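Local coordinates for nuclear transport factor 2 family protein (PDB 3DM8) that is of unknown function but belongs to the SnoaL-like branch of the nuclear transport factor 2 superfamily and has been proposed to be an isomerase, at residues Leu25-Ile37 against Gly48-Cys60. Residues are numbered along the deposited sequence; the frame is centred on the assembly and turned at random.
Sequences LATIIDDNIDWAI and GARQGKAAVLEVC. With CE9 (dodecyl nona ethylene glycol ether), chain B.
Val56 lays its CG1 methyl over one face of the Trp35 indole, a CH-pi contact 3.6 Å from CG1 to the centroid of the six-membered ring. With CG1 anti to the backbone N of Val56, the two methyls split: CG1 lies on the ring, while CG2 meets Trp35 CB and is pressed tightly on Ile33 CG2, 3.5 Å away. Val59 CG1 comes obliquely to Trp35 CZ2 and NE1, and Cys60 SG obliquely to CH2. At the ring edge, Trp35 NE1 donates in plane to a water that also donates to Gly48 O.

The Lys53 chain passes at a slant over Ile29 and bends at chi3 (94°). Its NZ then donates to Ala26 O at 2.9 Å, from above the carbonyl plane, near the end of helix 23-28. Asp31 OD1 is 4.2 Å from Lys53 NZ, and two waters link them, one of them weakly bound to NZ. Farther along, Leu57 CD1 touches Ala26 CB, and CD2 touches Leu25.

Strands 33-37 and 48-51 form an antiparallel hairpin at the margin of the curved sheet of the NTF2-like cone. Helix 53-60 folds back over the face that carries Trp35 and Ile37. Trp35 and Arg50 form a hydrogen-bonded pair; Arg50 N donates to Trp35 O at 2.8 Å. Gly52 is at the N-cap position of helix 53-66, and its N donates to Ile33 O almost straight (174°).

On the other face, Asp34 and Gln51 lie side by side, carboxylate and amide planes 84° apart. A water bridges Asp34 OD1 and Gln51 NE2. The detergent CE9 touches both side chains, and Arg120 forms a salt bridge with Asp34.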
loop_
_atom_site.group_PDB
_atom_site.type_symbol
_atom_site.label_atom_id
_atom_site.label_comp_id
_atom_site.label_asym_id
_atom_site.label_seq_id
_atom_site.Cartn_x
_atom_site.Cartn_y
_atom_site.Cartn_z
ATOM N N LEU A 25 -3.393 -23.012 -5.360
ATOM C CA LEU A 25 -3.967 -21.690 -5.386
ATOM C C LEU A 25 -5.477 -21.797 -5.528
ATOM O O LEU A 25 -6.205 -21.064 -4.912
ATOM C CB LEU A 25 -3.394 -20.840 -6.503
ATOM C CG LEU A 25 -3.855 -19.401 -6.658
ATOM C CD1 LEU A 25 -3.546 -18.628 -5.410
ATOM C CD2 LEU A 25 -3.150 -18.744 -7.841
ATOM N N ALA A 26 -5.919 -22.658 -6.413
ATOM C CA ALA A 26 -7.356 -22.819 -6.659
ATOM C C ALA A 26 -8.081 -23.298 -5.409
ATOM O O ALA A 26 -9.264 -22.931 -5.178
ATOM C CB ALA A 26 -7.607 -23.761 -7.849
ATOM N N THR A 27 -7.392 -24.092 -4.585
ATOM C CA THR A 27 -8.004 -24.612 -3.358
ATOM C C THR A 27 -8.256 -23.495 -2.364
ATOM O O THR A 27 -9.258 -23.464 -1.642
ATOM C CB THR A 27 -7.121 -25.704 -2.731
ATOM O OG1 THR A 27 -7.097 -26.796 -3.651
ATOM C CG2 THR A 27 -7.662 -26.175 -1.435
ATOM N N ILE A 28 -7.309 -22.582 -2.335
ATOM C CA ILE A 28 -7.251 -21.539 -1.303
ATOM C C ILE A 28 -8.063 -20.323 -1.619
ATOM O O ILE A 28 -8.476 -19.634 -0.721
ATOM C CB ILE A 28 -5.794 -21.153 -0.942
ATOM C CG1 ILE A 28 -5.734 -20.469 0.437
ATOM C CG2 ILE A 28 -5.168 -20.251 -1.954
ATOM C CD1 ILE A 28 -4.267 -20.469 1.072
ATOM N N ILE A 29 -8.332 -20.091 -2.886
ATOM C CA ILE A 29 -9.137 -18.924 -3.284
ATOM C C ILE A 29 -10.634 -19.226 -3.094
ATOM O O ILE A 29 -11.137 -20.248 -3.599
ATOM C CB ILE A 29 -8.870 -18.547 -4.752
ATOM C CG1 ILE A 29 -7.419 -18.055 -4.954
ATOM C CG2 ILE A 29 -9.812 -17.410 -5.205
ATOM C CD1 ILE A 29 -7.012 -17.021 -3.971
ATOM N N ASP A 30 -11.360 -18.406 -2.319
ATOM C CA ASP A 30 -12.802 -18.643 -2.095
ATOM C C ASP A 30 -13.562 -18.471 -3.387
ATOM O O ASP A 30 -13.233 -17.614 -4.183
ATOM C CB ASP A 30 -13.385 -17.635 -1.104
ATOM C CG ASP A 30 -14.800 -17.978 -0.653
ATOM O OD1 ASP A 30 -14.965 -18.849 0.243
ATOM O OD2 ASP A 30 -15.747 -17.325 -1.132
ATOM N N ASP A 31 -14.633 -19.250 -3.549
ATOM C CA ASP A 31 -15.384 -19.194 -4.784
ATOM C C ASP A 31 -15.892 -17.786 -5.060
ATOM O O ASP A 31 -16.052 -17.373 -6.236
ATOM C CB ASP A 31 -16.602 -20.123 -4.775
ATOM C CG ASP A 31 -16.268 -21.608 -4.990
ATOM O OD1 ASP A 31 -15.102 -21.952 -5.296
ATOM O OD2 ASP A 31 -17.227 -22.420 -4.876
ATOM N N ASN A 32 -16.131 -17.028 -3.989
ATOM C CA ASN A 32 -16.721 -15.686 -4.119
ATOM C C ASN A 32 -15.801 -14.613 -3.656
ATOM O O ASN A 32 -16.228 -13.568 -3.193
ATOM C CB ASN A 32 -18.052 -15.578 -3.370
ATOM C CG ASN A 32 -19.059 -16.614 -3.848
ATOM O OD1 ASN A 32 -19.487 -17.542 -3.095
ATOM N ND2 ASN A 32 -19.358 -16.543 -5.106
ATOM N N ILE A 33 -14.515 -14.865 -3.798
ATOM C CA ILE A 33 -13.514 -13.860 -3.430
ATOM C C ILE A 33 -13.827 -12.468 -3.992
ATOM O O ILE A 33 -14.248 -12.285 -5.154
ATOM C CB ILE A 33 -12.096 -14.281 -3.847
ATOM C CG1 ILE A 33 -11.032 -13.289 -3.305
ATOM C CG2 ILE A 33 -12.000 -14.431 -5.402
ATOM C CD1 ILE A 33 -9.626 -13.825 -3.335
ATOM N N ASP A 34 -13.569 -11.472 -3.135
ATOM C CA ASP A 34 -13.691 -10.048 -3.478
ATOM C C ASP A 34 -12.303 -9.459 -3.551
ATOM O O ASP A 34 -11.626 -9.317 -2.562
ATOM C CB ASP A 34 -14.518 -9.360 -2.400
ATOM C CG ASP A 34 -14.764 -7.899 -2.643
ATOM O OD1 ASP A 34 -13.964 -7.198 -3.291
ATOM O OD2 ASP A 34 -15.821 -7.445 -2.102
ATOM N N TRP A 35 -11.858 -9.193 -4.784
ATOM C CA TRP A 35 -10.448 -8.905 -5.093
ATOM C C TRP A 35 -10.234 -7.581 -5.791
ATOM O O TRP A 35 -11.045 -7.151 -6.652
ATOM C CB TRP A 35 -9.946 -10.021 -6.039
ATOM C CG TRP A 35 -8.604 -9.923 -6.729
ATOM C CD1 TRP A 35 -8.285 -9.188 -7.851
ATOM C CD2 TRP A 35 -7.473 -10.746 -6.473
ATOM N NE1 TRP A 35 -6.998 -9.452 -8.235
ATOM C CE2 TRP A 35 -6.481 -10.419 -7.409
ATOM C CE3 TRP A 35 -7.197 -11.725 -5.535
ATOM C CZ2 TRP A 35 -5.255 -11.049 -7.424
ATOM C CZ3 TRP A 35 -5.968 -12.300 -5.500
ATOM C CH2 TRP A 35 -4.994 -11.979 -6.422
ATOM N N ALA A 36 -9.142 -6.902 -5.432
ATOM C CA ALA A 36 -8.706 -5.732 -6.261
ATOM C C ALA A 36 -7.251 -5.451 -6.144
ATOM O O ALA A 36 -6.674 -5.417 -5.055
ATOM C CB ALA A 36 -9.549 -4.421 -5.936
ATOM N N ILE A 37 -6.639 -5.189 -7.292
ATOM C CA ILE A 37 -5.282 -4.671 -7.306
ATOM C C ILE A 37 -5.336 -3.347 -7.997
ATOM O O ILE A 37 -5.777 -3.284 -9.109
ATOM C CB ILE A 37 -4.273 -5.560 -8.076
ATOM C CG1 ILE A 37 -4.187 -6.957 -7.518
ATOM C CG2 ILE A 37 -2.851 -4.902 -8.065
ATOM C CD1 ILE A 37 -3.462 -7.905 -8.518
ATOM N N GLY A 48 -7.025 -4.289 -11.471
ATOM C CA GLY A 48 -8.357 -3.937 -11.184
ATOM C C GLY A 48 -9.124 -4.863 -10.289
ATOM O O GLY A 48 -8.588 -5.809 -9.710
ATOM N N ALA A 49 -10.408 -4.587 -10.194
ATOM C CA ALA A 49 -11.274 -5.396 -9.317
ATOM C C ALA A 49 -11.765 -6.623 -10.042
ATOM O O ALA A 49 -12.048 -6.593 -11.247
ATOM C CB ALA A 49 -12.491 -4.537 -8.847
ATOM N N ARG A 50 -11.900 -7.698 -9.287
ATOM C CA ARG A 50 -12.509 -8.929 -9.765
ATOM C C ARG A 50 -13.382 -9.554 -8.654
ATOM O O ARG A 50 -13.103 -9.388 -7.453
ATOM C CB ARG A 50 -11.427 -9.963 -10.173
ATOM C CG ARG A 50 -10.422 -9.589 -11.252
ATOM C CD ARG A 50 -11.094 -9.287 -12.594
ATOM N NE ARG A 50 -10.048 -9.088 -13.613
ATOM C CZ ARG A 50 -9.407 -7.949 -13.808
ATOM N NH1 ARG A 50 -9.754 -6.887 -13.138
ATOM N NH2 ARG A 50 -8.468 -7.854 -14.740
ATOM N N GLN A 51 -14.402 -10.264 -9.082
ATOM C CA GLN A 51 -15.222 -11.065 -8.184
ATOM C C GLN A 51 -15.176 -12.513 -8.640
ATOM O O GLN A 51 -15.491 -12.828 -9.795
ATOM C CB GLN A 51 -16.685 -10.625 -8.196
ATOM C CG GLN A 51 -16.918 -9.177 -8.054
ATOM C CD GLN A 51 -16.202 -8.571 -6.883
ATOM O OE1 GLN A 51 -16.204 -9.107 -5.750
ATOM N NE2 GLN A 51 -15.576 -7.416 -7.146
ATOM N N GLY A 52 -14.956 -13.396 -7.660
ATOM C CA GLY A 52 -15.006 -14.837 -7.871
ATOM C C GLY A 52 -13.688 -15.472 -8.198
ATOM O O GLY A 52 -12.816 -14.875 -8.831
ATOM N N LYS A 53 -13.565 -16.741 -7.807
ATOM C CA LYS A 53 -12.381 -17.495 -8.043
ATOM C C LYS A 53 -11.954 -17.591 -9.475
ATOM O O LYS A 53 -10.742 -17.472 -9.799
ATOM C CB LYS A 53 -12.497 -18.912 -7.403
ATOM C CG LYS A 53 -11.357 -19.871 -7.808
ATOM C CD LYS A 53 -11.307 -21.083 -6.906
ATOM C CE LYS A 53 -12.019 -22.211 -7.410
ATOM N NZ LYS A 53 -11.570 -23.552 -6.790
ATOM N N ALA A 54 -12.887 -17.851 -10.384
ATOM C CA ALA A 54 -12.487 -18.013 -11.824
ATOM C C ALA A 54 -11.790 -16.775 -12.357
ATOM O O ALA A 54 -10.748 -16.847 -13.009
ATOM C CB ALA A 54 -13.695 -18.348 -12.711
ATOM N N ALA A 55 -12.344 -15.603 -12.071
ATOM C CA ALA A 55 -11.742 -14.343 -12.555
ATOM C C ALA A 55 -10.402 -14.070 -11.889
ATOM O O ALA A 55 -9.477 -13.548 -12.514
ATOM C CB ALA A 55 -12.700 -13.151 -12.323
ATOM N N VAL A 56 -10.259 -14.419 -10.606
ATOM C CA VAL A 56 -8.978 -14.220 -9.918
ATOM C C VAL A 56 -7.919 -15.194 -10.439
ATOM O O VAL A 56 -6.773 -14.807 -10.619
ATOM C CB VAL A 56 -9.126 -14.279 -8.375
ATOM C CG1 VAL A 56 -7.730 -14.472 -7.663
ATOM C CG2 VAL A 56 -9.982 -13.041 -7.841
ATOM N N LEU A 57 -8.297 -16.427 -10.744
ATOM C CA LEU A 57 -7.349 -17.375 -11.331
ATOM C C LEU A 57 -6.892 -16.876 -12.712
ATOM O O LEU A 57 -5.748 -17.019 -13.096
ATOM C CB LEU A 57 -7.904 -18.788 -11.404
ATOM C CG LEU A 57 -8.046 -19.505 -10.065
ATOM C CD1 LEU A 57 -8.751 -20.846 -10.154
ATOM C CD2 LEU A 57 -6.658 -19.665 -9.401
ATOM N N GLU A 58 -7.776 -16.225 -13.443
ATOM C CA GLU A 58 -7.396 -15.654 -14.731
ATOM C C GLU A 58 -6.372 -14.524 -14.554
ATOM O O GLU A 58 -5.377 -14.470 -15.276
ATOM C CB GLU A 58 -8.622 -15.220 -15.525
ATOM C CG GLU A 58 -8.325 -14.494 -16.803
ATOM C CD GLU A 58 -7.546 -15.304 -17.860
ATOM O OE1 GLU A 58 -7.460 -16.567 -17.763
ATOM O OE2 GLU A 58 -7.088 -14.617 -18.827
ATOM N N VAL A 59 -6.606 -13.619 -13.597
ATOM C CA VAL A 59 -5.583 -12.615 -13.242
ATOM C C VAL A 59 -4.230 -13.285 -12.982
ATOM O O VAL A 59 -3.198 -12.852 -13.454
ATOM C CB VAL A 59 -6.024 -11.754 -12.046
ATOM C CG1 VAL A 59 -4.860 -10.977 -11.363
ATOM C CG2 VAL A 59 -7.166 -10.825 -12.462
ATOM N N CYS A 60 -4.248 -14.345 -12.165
ATOM C CA CYS A 60 -3.016 -14.958 -11.740
ATOM C C CYS A 60 -2.329 -15.670 -12.899
ATOM O O CYS A 60 -1.098 -15.722 -12.947
ATOM C CB CYS A 60 -3.220 -15.902 -10.549
ATOM S SG CYS A 60 -3.662 -14.994 -9.038
HETATM C C29 CE9 B . -20.846 -3.448 -7.419
HETATM C C30 CE9 B . -19.384 -3.889 -7.453
HETATM O O31 CE9 B . -19.122 -4.714 -6.319
HETATM C C32 CE9 B . -17.782 -5.189 -6.259
HETATM C C33 CE9 B . -17.616 -5.987 -4.980
HETATM O O34 CE9 B . -18.471 -7.119 -5.042
HETATM C C35 CE9 B . -19.220 -7.266 -3.846
HETATM C C36 CE9 B . -19.545 -8.730 -3.635
HETATM O O37 CE9 B . -20.868 -8.956 -4.103
HETATM C C38 CE9 B . -21.837 -8.272 -3.322
HETATM C C39 CE9 B . -22.778 -7.509 -4.239
HETATM O OXT CE9 B . -24.116 -7.853 -3.867
HETATM O O HOH W 1 -12.548 -22.332 -3.838
HETATM O O HOH W 2 -14.403 -24.182 -6.313
HETATM O O HOH W 3 -17.163 -11.188 -4.738
HETATM O O HOH W 4 -13.420 -6.114 -5.758
HETATM O O HOH W 5 -6.476 -7.555 -10.297
#